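Local structure of ABC transporter periplasmic peptide-binding protein (Pseudoalteromonas, 4QFL) at residues Y106-D117 with V184-M192; R508-I519 with F524-K535. The protein binds dipeptides such as Ala-Phe in the periplasm and probably delivers them to an ABC transporter for uptake into the cell. All coordinates share one frame; numbering follows the deposited sequence.

Contact 1 of 2, residues Y106-D117 with V184-M192; sequences YFTPTREFNADD and VVLSKEYAM
E189 reaches from the first turn of its helix to T110 of the facing loop. E189 OE1 takes the backbone N-H of T110 on its syn lone pair, T110 N to E189 OE1 2.9 Å and nearly straight at 171°; T110 OG1 donates to E189 OE2 in a second bond whose modelled length, 2.5 Å, is unusually short and doubtful. An extended chain, with CG anti to the backbone N (chi1 -178°), gives glutamate the length to span this gap, and a water joins OE1 to R111 O. The stem of E189 passes the edge of the F107 ring, its CG in the ring plane. Over one face of that ring sits Y190 CB, 3.9 Å from the centroid, a CH-pi contact; the rings of Y106, F107 and Y190 form an aromatic cluster.

At the other end, D117 OD1 accepts K188 N on its anti lone pair at 3.1 Å. R111 grips the D117 carboxylate end-on in a salt bridge, R111 NH1 to D117 OD2 2.8 Å and NH2 to OD1 2.9 Å, its two parallel N-H groups matching the two oxygens. N114, at the N-cap, accepts D116 N on OD1 while D117 OD2 takes N114 N, a capping box; S187 OG caps the second helix through Y190 N. The contact joins the starts of helices 115-126 and 188-196, with D116 salt-bridged to R157 of strand 152-159 and Y190 OH bonded to Y206 O.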
loop_
_atom_site.group_PDB
_atom_site.type_symbol
_atom_site.label_atom_id
_atom_site.label_comp_id
_atom_site.label_asym_id
_atom_site.label_seq_id
_atom_site.Cartn_x
_atom_site.Cartn_y
_atom_site.Cartn_z
ATOM N N TYR A 106 25.620 14.260 -2.471
ATOM C CA TYR A 106 25.553 14.883 -1.161
ATOM C C TYR A 106 26.115 14.010 -0.027
ATOM O O TYR A 106 26.170 14.449 1.121
ATOM C CB TYR A 106 24.105 15.309 -0.872
ATOM C CG TYR A 106 23.086 14.294 -1.357
ATOM C CD1 TYR A 106 22.668 13.252 -0.539
ATOM C CD2 TYR A 106 22.563 14.364 -2.642
ATOM C CE1 TYR A 106 21.754 12.310 -0.982
ATOM C CE2 TYR A 106 21.645 13.428 -3.092
ATOM C CZ TYR A 106 21.247 12.407 -2.255
ATOM O OH TYR A 106 20.342 11.476 -2.696
ATOM N N PHE A 107 26.550 12.786 -0.342
ATOM C CA PHE A 107 27.048 11.859 0.692
ATOM C C PHE A 107 28.042 10.819 0.174
ATOM O O PHE A 107 27.862 10.257 -0.904
ATOM C CB PHE A 107 25.878 11.150 1.390
ATOM C CG PHE A 107 26.296 10.118 2.426
ATOM C CD1 PHE A 107 26.685 10.501 3.703
ATOM C CD2 PHE A 107 26.252 8.758 2.132
ATOM C CE1 PHE A 107 27.036 9.557 4.650
ATOM C CE2 PHE A 107 26.603 7.808 3.083
ATOM C CZ PHE A 107 27.001 8.213 4.338
ATOM N N THR A 108 29.090 10.579 0.957
ATOM C CA THR A 108 30.042 9.502 0.709
ATOM C C THR A 108 30.280 8.768 2.021
ATOM O O THR A 108 30.731 9.378 3.003
ATOM C CB THR A 108 31.410 10.036 0.231
ATOM O OG1 THR A 108 31.226 10.921 -0.881
ATOM C CG2 THR A 108 32.319 8.887 -0.179
ATOM N N PRO A 109 29.977 7.457 2.051
ATOM C CA PRO A 109 30.153 6.634 3.255
ATOM C C PRO A 109 31.609 6.536 3.693
ATOM O O PRO A 109 32.502 6.602 2.851
ATOM C CB PRO A 109 29.655 5.250 2.813
ATOM C CG PRO A 109 29.693 5.275 1.315
ATOM C CD PRO A 109 29.373 6.690 0.945
ATOM N N THR A 110 31.836 6.392 4.995
ATOM C CA THR A 110 33.163 6.086 5.514
ATOM C C THR A 110 33.202 4.682 6.108
ATOM O O THR A 110 34.239 4.225 6.574
ATOM C CB THR A 110 33.612 7.102 6.582
ATOM O OG1 THR A 110 32.761 7.017 7.731
ATOM C CG2 THR A 110 33.564 8.506 6.026
ATOM N N ARG A 111 32.056 4.008 6.091
ATOM C CA ARG A 111 31.946 2.641 6.582
ATOM C C ARG A 111 30.815 1.910 5.868
ATOM O O ARG A 111 29.992 2.528 5.197
ATOM C CB ARG A 111 31.715 2.625 8.096
ATOM C CG ARG A 111 30.426 3.287 8.539
ATOM C CD ARG A 111 29.915 2.695 9.842
ATOM N NE ARG A 111 28.674 3.335 10.277
ATOM C CZ ARG A 111 27.457 2.887 9.976
ATOM N NH1 ARG A 111 27.306 1.785 9.252
ATOM N NH2 ARG A 111 26.382 3.529 10.422
ATOM N N GLU A 112 30.787 0.589 5.997
ATOM C CA GLU A 112 29.734 -0.200 5.382
ATOM C C GLU A 112 28.566 -0.422 6.340
ATOM O O GLU A 112 28.660 -0.171 7.546
ATOM C CB GLU A 112 30.291 -1.537 4.878
ATOM C CG GLU A 112 31.391 -1.379 3.835
ATOM C CD GLU A 112 31.818 -2.692 3.215
ATOM O OE1 GLU A 112 31.513 -3.751 3.799
ATOM O OE2 GLU A 112 32.462 -2.671 2.145
ATOM N N PHE A 113 27.462 -0.893 5.779
ATOM C CA PHE A 113 26.267 -1.239 6.536
ATOM C C PHE A 113 26.537 -2.177 7.724
ATOM O O PHE A 113 27.238 -3.189 7.598
ATOM C CB PHE A 113 25.233 -1.857 5.588
ATOM C CG PHE A 113 24.205 -2.669 6.282
ATOM C CD1 PHE A 113 23.286 -2.065 7.122
ATOM C CD2 PHE A 113 24.152 -4.039 6.105
ATOM C CE1 PHE A 113 22.332 -2.815 7.778
ATOM C CE2 PHE A 113 23.207 -4.799 6.756
ATOM C CZ PHE A 113 22.291 -4.184 7.597
ATOM N N ASN A 114 25.988 -1.826 8.884
ATOM C CA ASN A 114 26.111 -2.681 10.061
ATOM C C ASN A 114 24.921 -2.522 10.987
ATOM O O ASN A 114 23.938 -1.854 10.640
ATOM C CB ASN A 114 27.425 -2.423 10.811
ATOM C CG ASN A 114 27.509 -1.022 11.376
ATOM O OD1 ASN A 114 26.505 -0.440 11.783
ATOM N ND2 ASN A 114 28.718 -0.463 11.393
ATOM N N ALA A 115 25.010 -3.152 12.154
ATOM C CA ALA A 115 23.932 -3.146 13.142
ATOM C C ALA A 115 23.446 -1.746 13.521
ATOM O O ALA A 115 22.278 -1.555 13.833
ATOM C CB ALA A 115 24.364 -3.906 14.388
ATOM N N ASP A 116 24.356 -0.777 13.521
ATOM C CA ASP A 116 24.016 0.593 13.890
ATOM C C ASP A 116 22.937 1.192 12.988
ATOM O O ASP A 116 22.107 1.983 13.441
ATOM C CB ASP A 116 25.263 1.470 13.857
ATOM C CG ASP A 116 26.191 1.197 15.016
ATOM O OD1 ASP A 116 25.715 0.647 16.031
ATOM O OD2 ASP A 116 27.387 1.549 14.920
ATOM N N ASP A 117 22.963 0.817 11.714
ATOM C CA ASP A 117 21.993 1.302 10.732
ATOM C C ASP A 117 20.612 0.719 10.975
ATOM O O ASP A 117 19.591 1.389 10.798
ATOM C CB ASP A 117 22.469 0.948 9.332
ATOM C CG ASP A 117 23.837 1.522 9.030
ATOM O OD1 ASP A 117 23.977 2.759 9.098
ATOM O OD2 ASP A 117 24.769 0.734 8.748
ATOM N N VAL A 184 12.457 -0.471 4.923
ATOM C CA VAL A 184 13.779 -0.427 4.300
ATOM C C VAL A 184 14.812 -0.020 5.315
ATOM O O VAL A 184 14.477 0.533 6.361
ATOM C CB VAL A 184 13.842 0.552 3.137
ATOM C CG1 VAL A 184 12.799 0.193 2.080
ATOM C CG2 VAL A 184 13.665 1.977 3.626
ATOM N N VAL A 185 16.071 -0.291 4.996
ATOM C CA VAL A 185 17.194 0.111 5.841
ATOM C C VAL A 185 17.811 1.449 5.421
ATOM O O VAL A 185 18.187 1.631 4.257
ATOM C CB VAL A 185 18.296 -0.958 5.825
ATOM C CG1 VAL A 185 19.498 -0.484 6.624
ATOM C CG2 VAL A 185 17.757 -2.260 6.383
ATOM N N LEU A 186 17.929 2.370 6.376
ATOM C CA LEU A 186 18.471 3.701 6.112
ATOM C C LEU A 186 19.912 3.851 6.596
ATOM O O LEU A 186 20.426 2.991 7.303
ATOM C CB LEU A 186 17.602 4.773 6.777
ATOM C CG LEU A 186 16.113 4.727 6.440
ATOM C CD1 LEU A 186 15.360 5.814 7.199
ATOM C CD2 LEU A 186 15.951 4.905 4.966
ATOM N N SER A 187 20.546 4.957 6.209
ATOM C CA SER A 187 21.927 5.257 6.595
ATOM C C SER A 187 22.045 6.091 7.868
ATOM O O SER A 187 21.652 7.261 7.890
ATOM C CB SER A 187 22.648 6.013 5.481
ATOM O OG SER A 187 23.897 6.493 5.959
ATOM N N LYS A 188 22.613 5.501 8.915
ATOM C CA LYS A 188 22.874 6.245 10.135
ATOM C C LYS A 188 23.960 7.287 9.923
ATOM O O LYS A 188 23.858 8.412 10.420
ATOM C CB LYS A 188 23.253 5.328 11.292
ATOM C CG LYS A 188 23.334 6.094 12.601
ATOM C CD LYS A 188 23.710 5.230 13.779
ATOM C CE LYS A 188 23.719 6.070 15.046
ATOM N NZ LYS A 188 24.095 5.288 16.254
ATOM N N GLU A 189 25.005 6.926 9.188
ATOM C CA GLU A 189 26.077 7.886 8.956
ATOM C C GLU A 189 25.555 9.135 8.253
ATOM O O GLU A 189 25.875 10.251 8.642
ATOM C CB GLU A 189 27.240 7.275 8.179
ATOM C CG GLU A 189 28.374 8.271 7.972
ATOM C CD GLU A 189 29.576 7.666 7.280
ATOM O OE1 GLU A 189 29.422 6.583 6.679
ATOM O OE2 GLU A 189 30.672 8.275 7.339
ATOM N N TYR A 190 24.747 8.944 7.220
ATOM C CA TYR A 190 24.136 10.065 6.523
ATOM C C TYR A 190 23.308 10.863 7.513
ATOM O O TYR A 190 23.449 12.080 7.617
ATOM C CB TYR A 190 23.261 9.553 5.376
ATOM C CG TYR A 190 22.601 10.619 4.523
ATOM C CD1 TYR A 190 23.283 11.769 4.140
ATOM C CD2 TYR A 190 21.302 10.457 4.076
ATOM C CE1 TYR A 190 22.677 12.732 3.360
ATOM C CE2 TYR A 190 20.692 11.407 3.295
ATOM C CZ TYR A 190 21.380 12.548 2.937
ATOM O OH TYR A 190 20.763 13.497 2.146
ATOM N N ALA A 191 22.460 10.168 8.258
ATOM C CA ALA A 191 21.573 10.834 9.216
ATOM C C ALA A 191 22.332 11.643 10.261
ATOM O O ALA A 191 21.938 12.756 10.588
ATOM C CB ALA A 191 20.668 9.827 9.890
ATOM N N MET A 192 23.415 11.079 10.783
ATOM C CA MET A 192 24.236 11.755 11.787
ATOM C C MET A 192 25.021 12.923 11.188
ATOM O O MET A 192 25.274 13.925 11.856
ATOM C CB MET A 192 25.184 10.751 12.452
ATOM C CG MET A 192 24.486 9.765 13.372
ATOM S SD MET A 192 23.211 10.581 14.366
ATOM C CE MET A 192 21.725 10.054 13.525
HETATM O O HOH W 1 27.890 4.561 6.071
HETATM O O HOH W 2 22.340 3.222 16.169
HETATM O O HOH W 3 25.551 4.550 7.476
#

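Contact 2 of 2, residues R508-I519 with F524-K535; sequences RFQASSADVEGI and FGAISLANARKK
I519 and L529 meet in the tightest spot of this contact: I519 CG2 lies 3.4 Å from L529 CD2, closer than carbons usually pack, and the same methyl touches A532 CB. Branched and small apolar side chains suit this place, where L529 and A532 also lean on strand 30-35. Further back along strand 500-513, R508 reaches across with an extended chain, CG anti to the backbone N (chi1 -169°), and grips G525 O end-on. R508 NH1 (3.1 Å) and NH2 (3.0 Å) both donate to G525 O, which lies near the plane of the guanidinium, though neither bond is straight. NH1 also serves G522 O, so one arginine gathers two backbone carbonyls, of G522 and G525. The positive phi of G525 favours glycine. Alongside, the Q510 amide lies against I527; its NE2, 3.8 Å from I527 CD1, is buried without a polar partner.

The looser, more solvent-facing part is a short, weakly bonded antiparallel pairing. E517 and R533 form its hydrogen-bonded pair, E517 N to R533 O 3.2 Å and R533 N to E517 O 3.0 Å. Their side chains run side by side, pointing the same way, and E517 OE1 makes a salt bridge of 3.4 Å to R533 NE with the planes turned 55° apart; charged, flexible residues fit such an exposed edge. G518 then takes a positive phi and comes so close to N531 O that a CB would collide with it.

The modelled end of the chain runs alongside strand 500-513 in the same direction, and only 516-517, after the chain has turned, meets it antiparallel. Strand 500-513 itself pairs with strands 264-266 and 282-287. K534 NZ bonds G30 O at the start of strand 30-35, and I527 N and the A526 side chain meet D54 of helix 50-60.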
loop_
_atom_site.group_PDB
_atom_site.type_symbol
_atom_site.label_atom_id
_atom_site.label_comp_id
_atom_site.label_asym_id
_atom_site.label_seq_id
_atom_site.Cartn_x
_atom_site.Cartn_y
_atom_site.Cartn_z
ATOM N N ARG A 508 -3.800 -7.210 -11.626
ATOM C CA ARG A 508 -2.674 -6.292 -11.694
ATOM C C ARG A 508 -2.128 -6.216 -13.126
ATOM O O ARG A 508 -1.591 -7.193 -13.631
ATOM C CB ARG A 508 -1.589 -6.742 -10.721
ATOM C CG ARG A 508 -0.491 -5.733 -10.516
ATOM C CD ARG A 508 0.491 -6.177 -9.449
ATOM N NE ARG A 508 1.304 -5.051 -9.014
ATOM C CZ ARG A 508 2.038 -5.049 -7.911
ATOM N NH1 ARG A 508 2.074 -6.129 -7.147
ATOM N NH2 ARG A 508 2.731 -3.974 -7.576
ATOM N N PHE A 509 -2.276 -5.065 -13.777
ATOM C CA PHE A 509 -1.794 -4.884 -15.150
ATOM C C PHE A 509 -0.576 -3.959 -15.231
ATOM O O PHE A 509 -0.443 -3.024 -14.453
ATOM C CB PHE A 509 -2.868 -4.254 -16.042
ATOM C CG PHE A 509 -4.046 -5.138 -16.329
ATOM C CD1 PHE A 509 -4.001 -6.061 -17.364
ATOM C CD2 PHE A 509 -5.220 -5.004 -15.597
ATOM C CE1 PHE A 509 -5.091 -6.856 -17.642
ATOM C CE2 PHE A 509 -6.318 -5.799 -15.866
ATOM C CZ PHE A 509 -6.254 -6.730 -16.893
ATOM N N GLN A 510 0.294 -4.209 -16.202
ATOM C CA GLN A 510 1.329 -3.253 -16.561
ATOM C C GLN A 510 1.696 -3.348 -18.034
ATOM O O GLN A 510 1.877 -4.443 -18.567
ATOM C CB GLN A 510 2.585 -3.448 -15.730
ATOM C CG GLN A 510 3.690 -2.475 -16.094
ATOM C CD GLN A 510 4.862 -2.607 -15.168
ATOM O OE1 GLN A 510 5.728 -3.453 -15.369
ATOM N NE2 GLN A 510 4.886 -1.787 -14.123
ATOM N N ALA A 511 1.806 -2.198 -18.690
ATOM C CA ALA A 511 2.200 -2.182 -20.088
ATOM C C ALA A 511 3.657 -1.788 -20.227
ATOM O O ALA A 511 4.163 -0.967 -19.475
ATOM C CB ALA A 511 1.318 -1.241 -20.888
ATOM N N SER A 512 4.337 -2.381 -21.198
ATOM C CA SER A 512 5.709 -1.998 -21.462
ATOM C C SER A 512 6.121 -2.286 -22.901
ATOM O O SER A 512 5.527 -3.124 -23.580
ATOM C CB SER A 512 6.658 -2.683 -20.464
ATOM O OG SER A 512 6.602 -4.098 -20.550
ATOM N N SER A 513 7.137 -1.567 -23.360
ATOM C CA SER A 513 7.783 -1.900 -24.615
ATOM C C SER A 513 8.297 -3.341 -24.611
ATOM O O SER A 513 8.810 -3.848 -23.606
ATOM C CB SER A 513 8.936 -0.953 -24.891
ATOM O OG SER A 513 9.888 -1.626 -25.692
ATOM N N ALA A 514 8.154 -4.005 -25.749
ATOM C CA ALA A 514 8.628 -5.368 -25.878
ATOM C C ALA A 514 10.132 -5.410 -25.673
ATOM O O ALA A 514 10.707 -6.478 -25.525
ATOM C CB ALA A 514 8.262 -5.933 -27.228
ATOM N N ASP A 515 10.765 -4.246 -25.663
ATOM C CA ASP A 515 12.203 -4.184 -25.441
ATOM C C ASP A 515 12.572 -4.455 -23.991
ATOM O O ASP A 515 13.742 -4.665 -23.679
ATOM C CB ASP A 515 12.751 -2.814 -25.840
ATOM C CG ASP A 515 13.142 -2.745 -27.300
ATOM O OD1 ASP A 515 13.460 -3.808 -27.878
ATOM O OD2 ASP A 515 13.143 -1.624 -27.861
ATOM N N VAL A 516 11.586 -4.428 -23.102
ATOM C CA VAL A 516 11.874 -4.533 -21.680
ATOM C C VAL A 516 11.610 -5.927 -21.161
ATOM O O VAL A 516 10.730 -6.635 -21.641
ATOM C CB VAL A 516 11.060 -3.518 -20.820
ATOM C CG1 VAL A 516 11.174 -2.104 -21.386
ATOM C CG2 VAL A 516 9.627 -3.952 -20.712
ATOM N N GLU A 517 12.399 -6.303 -20.162
ATOM C CA GLU A 517 12.229 -7.563 -19.463
ATOM C C GLU A 517 12.788 -7.435 -18.052
ATOM O O GLU A 517 13.436 -6.449 -17.723
ATOM C CB GLU A 517 12.936 -8.693 -20.209
ATOM C CG GLU A 517 14.300 -8.315 -20.755
ATOM C CD GLU A 517 15.043 -9.498 -21.343
ATOM O OE1 GLU A 517 15.898 -10.065 -20.643
ATOM O OE2 GLU A 517 14.769 -9.857 -22.504
ATOM N N GLY A 518 12.514 -8.440 -17.227
ATOM C CA GLY A 518 13.017 -8.496 -15.870
ATOM C C GLY A 518 12.202 -7.715 -14.862
ATOM O O GLY A 518 12.622 -7.543 -13.725
ATOM N N ILE A 519 11.038 -7.234 -15.280
ATOM C CA ILE A 519 10.196 -6.426 -14.406
ATOM C C ILE A 519 9.271 -7.309 -13.565
ATOM O O ILE A 519 8.668 -8.242 -14.085
ATOM C CB ILE A 519 9.371 -5.395 -15.206
ATOM C CG1 ILE A 519 9.046 -5.922 -16.605
ATOM C CG2 ILE A 519 10.118 -4.074 -15.301
ATOM C CD1 ILE A 519 10.173 -5.767 -17.600
ATOM N N PHE A 524 1.541 -9.353 -4.348
ATOM C CA PHE A 524 1.566 -8.362 -3.271
ATOM C C PHE A 524 2.778 -7.441 -3.398
ATOM O O PHE A 524 3.706 -7.731 -4.151
ATOM C CB PHE A 524 1.546 -9.042 -1.893
ATOM C CG PHE A 524 2.662 -10.043 -1.680
ATOM C CD1 PHE A 524 3.919 -9.627 -1.285
ATOM C CD2 PHE A 524 2.433 -11.402 -1.837
ATOM C CE1 PHE A 524 4.934 -10.543 -1.081
ATOM C CE2 PHE A 524 3.437 -12.318 -1.630
ATOM C CZ PHE A 524 4.689 -11.896 -1.251
ATOM N N GLY A 525 2.757 -6.328 -2.673
ATOM C CA GLY A 525 3.920 -5.471 -2.589
ATOM C C GLY A 525 4.121 -4.566 -3.783
ATOM O O GLY A 525 3.421 -4.664 -4.787
ATOM N N ALA A 526 5.098 -3.677 -3.662
ATOM C CA ALA A 526 5.379 -2.685 -4.691
ATOM C C ALA A 526 6.087 -3.266 -5.907
ATOM O O ALA A 526 6.686 -4.336 -5.850
ATOM C CB ALA A 526 6.201 -1.561 -4.108
ATOM N N ILE A 527 5.996 -2.536 -7.013
ATOM C CA ILE A 527 6.697 -2.856 -8.245
ATOM C C ILE A 527 8.207 -2.794 -8.011
ATOM O O ILE A 527 8.672 -2.005 -7.195
ATOM C CB ILE A 527 6.295 -1.851 -9.348
ATOM C CG1 ILE A 527 5.037 -2.333 -10.076
ATOM C CG2 ILE A 527 7.430 -1.625 -10.312
ATOM C CD1 ILE A 527 4.037 -1.221 -10.416
ATOM N N SER A 528 8.971 -3.634 -8.711
ATOM C CA SER A 528 10.433 -3.554 -8.640
ATOM C C SER A 528 11.068 -3.536 -10.013
ATOM O O SER A 528 10.717 -4.339 -10.876
ATOM C CB SER A 528 11.022 -4.700 -7.818
ATOM O OG SER A 528 12.439 -4.701 -7.892
ATOM N N LEU A 529 11.997 -2.604 -10.204
ATOM C CA LEU A 529 12.783 -2.520 -11.433
ATOM C C LEU A 529 14.223 -2.936 -11.171
ATOM O O LEU A 529 15.106 -2.669 -11.974
ATOM C CB LEU A 529 12.755 -1.103 -12.004
ATOM C CG LEU A 529 11.395 -0.472 -12.324
ATOM C CD1 LEU A 529 11.587 0.919 -12.912
ATOM C CD2 LEU A 529 10.566 -1.335 -13.260
ATOM N N ALA A 530 14.446 -3.588 -10.037
ATOM C CA ALA A 530 15.772 -4.045 -9.639
ATOM C C ALA A 530 16.452 -4.916 -10.694
ATOM O O ALA A 530 17.671 -4.852 -10.862
ATOM C CB ALA A 530 15.699 -4.793 -8.311
ATOM N N ASN A 531 15.670 -5.737 -11.391
ATOM C CA ASN A 531 16.223 -6.640 -12.403
ATOM C C ASN A 531 15.861 -6.264 -13.831
ATOM O O ASN A 531 16.096 -7.030 -14.766
ATOM C CB ASN A 531 15.795 -8.080 -12.137
ATOM C CG ASN A 531 16.448 -8.659 -10.911
ATOM O OD1 ASN A 531 17.629 -9.027 -10.931
ATOM N ND2 ASN A 531 15.689 -8.743 -9.827
ATOM N N ALA A 532 15.290 -5.082 -13.997
ATOM C CA ALA A 532 14.901 -4.607 -15.320
ATOM C C ALA A 532 16.105 -4.430 -16.241
ATOM O O ALA A 532 17.207 -4.111 -15.793
ATOM C CB ALA A 532 14.138 -3.299 -15.204
ATOM N N ARG A 533 15.872 -4.635 -17.536
ATOM C CA ARG A 533 16.869 -4.378 -18.575
ATOM C C ARG A 533 16.178 -4.170 -19.918
ATOM O O ARG A 533 15.014 -4.526 -20.079
ATOM C CB ARG A 533 17.860 -5.537 -18.681
ATOM C CG ARG A 533 17.221 -6.916 -18.629
ATOM C CD ARG A 533 18.227 -7.987 -18.977
ATOM N NE ARG A 533 18.548 -7.973 -20.400
ATOM C CZ ARG A 533 19.776 -7.887 -20.897
ATOM N NH1 ARG A 533 20.827 -7.803 -20.083
ATOM N NH2 ARG A 533 19.951 -7.889 -22.215
ATOM N N LYS A 534 16.890 -3.596 -20.885
ATOM C CA LYS A 534 16.329 -3.433 -22.228
ATOM C C LYS A 534 16.999 -4.315 -23.289
ATOM O O LYS A 534 17.979 -5.000 -23.009
ATOM C CB LYS A 534 16.305 -1.952 -22.646
ATOM C CG LYS A 534 15.090 -1.206 -22.102
ATOM C CD LYS A 534 15.280 0.304 -22.025
ATOM C CE LYS A 534 15.106 0.963 -23.379
ATOM N NZ LYS A 534 15.125 2.454 -23.295
ATOM N N LYS A 535 16.442 -4.298 -24.497
ATOM C CA LYS A 535 16.922 -5.124 -25.603
ATOM C C LYS A 535 16.537 -6.584 -25.379
ATOM O O LYS A 535 15.431 -7.008 -25.728
ATOM C CB LYS A 535 18.439 -4.955 -25.799
ATOM C CG LYS A 535 19.114 -6.010 -26.681
ATOM C CD LYS A 535 19.608 -7.202 -25.849
ATOM C CE LYS A 535 19.162 -8.534 -26.440
ATOM N NZ LYS A 535 19.435 -9.647 -25.503
#

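Contact 1 closes at residue 192, more than 300 residues before contact 2 opens, so the two follow one another in series along the chain. Their centres lie 29 Å apart, and their nearest atoms, about 9 Å apart, do not touch. Contact 1 joins the beginnings of two helices beside the four-stranded antiparallel sheet that contains 152-159, whereas contact 2 holds the modelled C-terminal end along strand 500-513. Of the two, contact 2 comes near the bound dipeptide: the A526 side chain is about 7 Å from the alanine. A526 N also bonds D181, shortly before 184-192, and from there this end runs from beside the dipeptide site to strand 30-35.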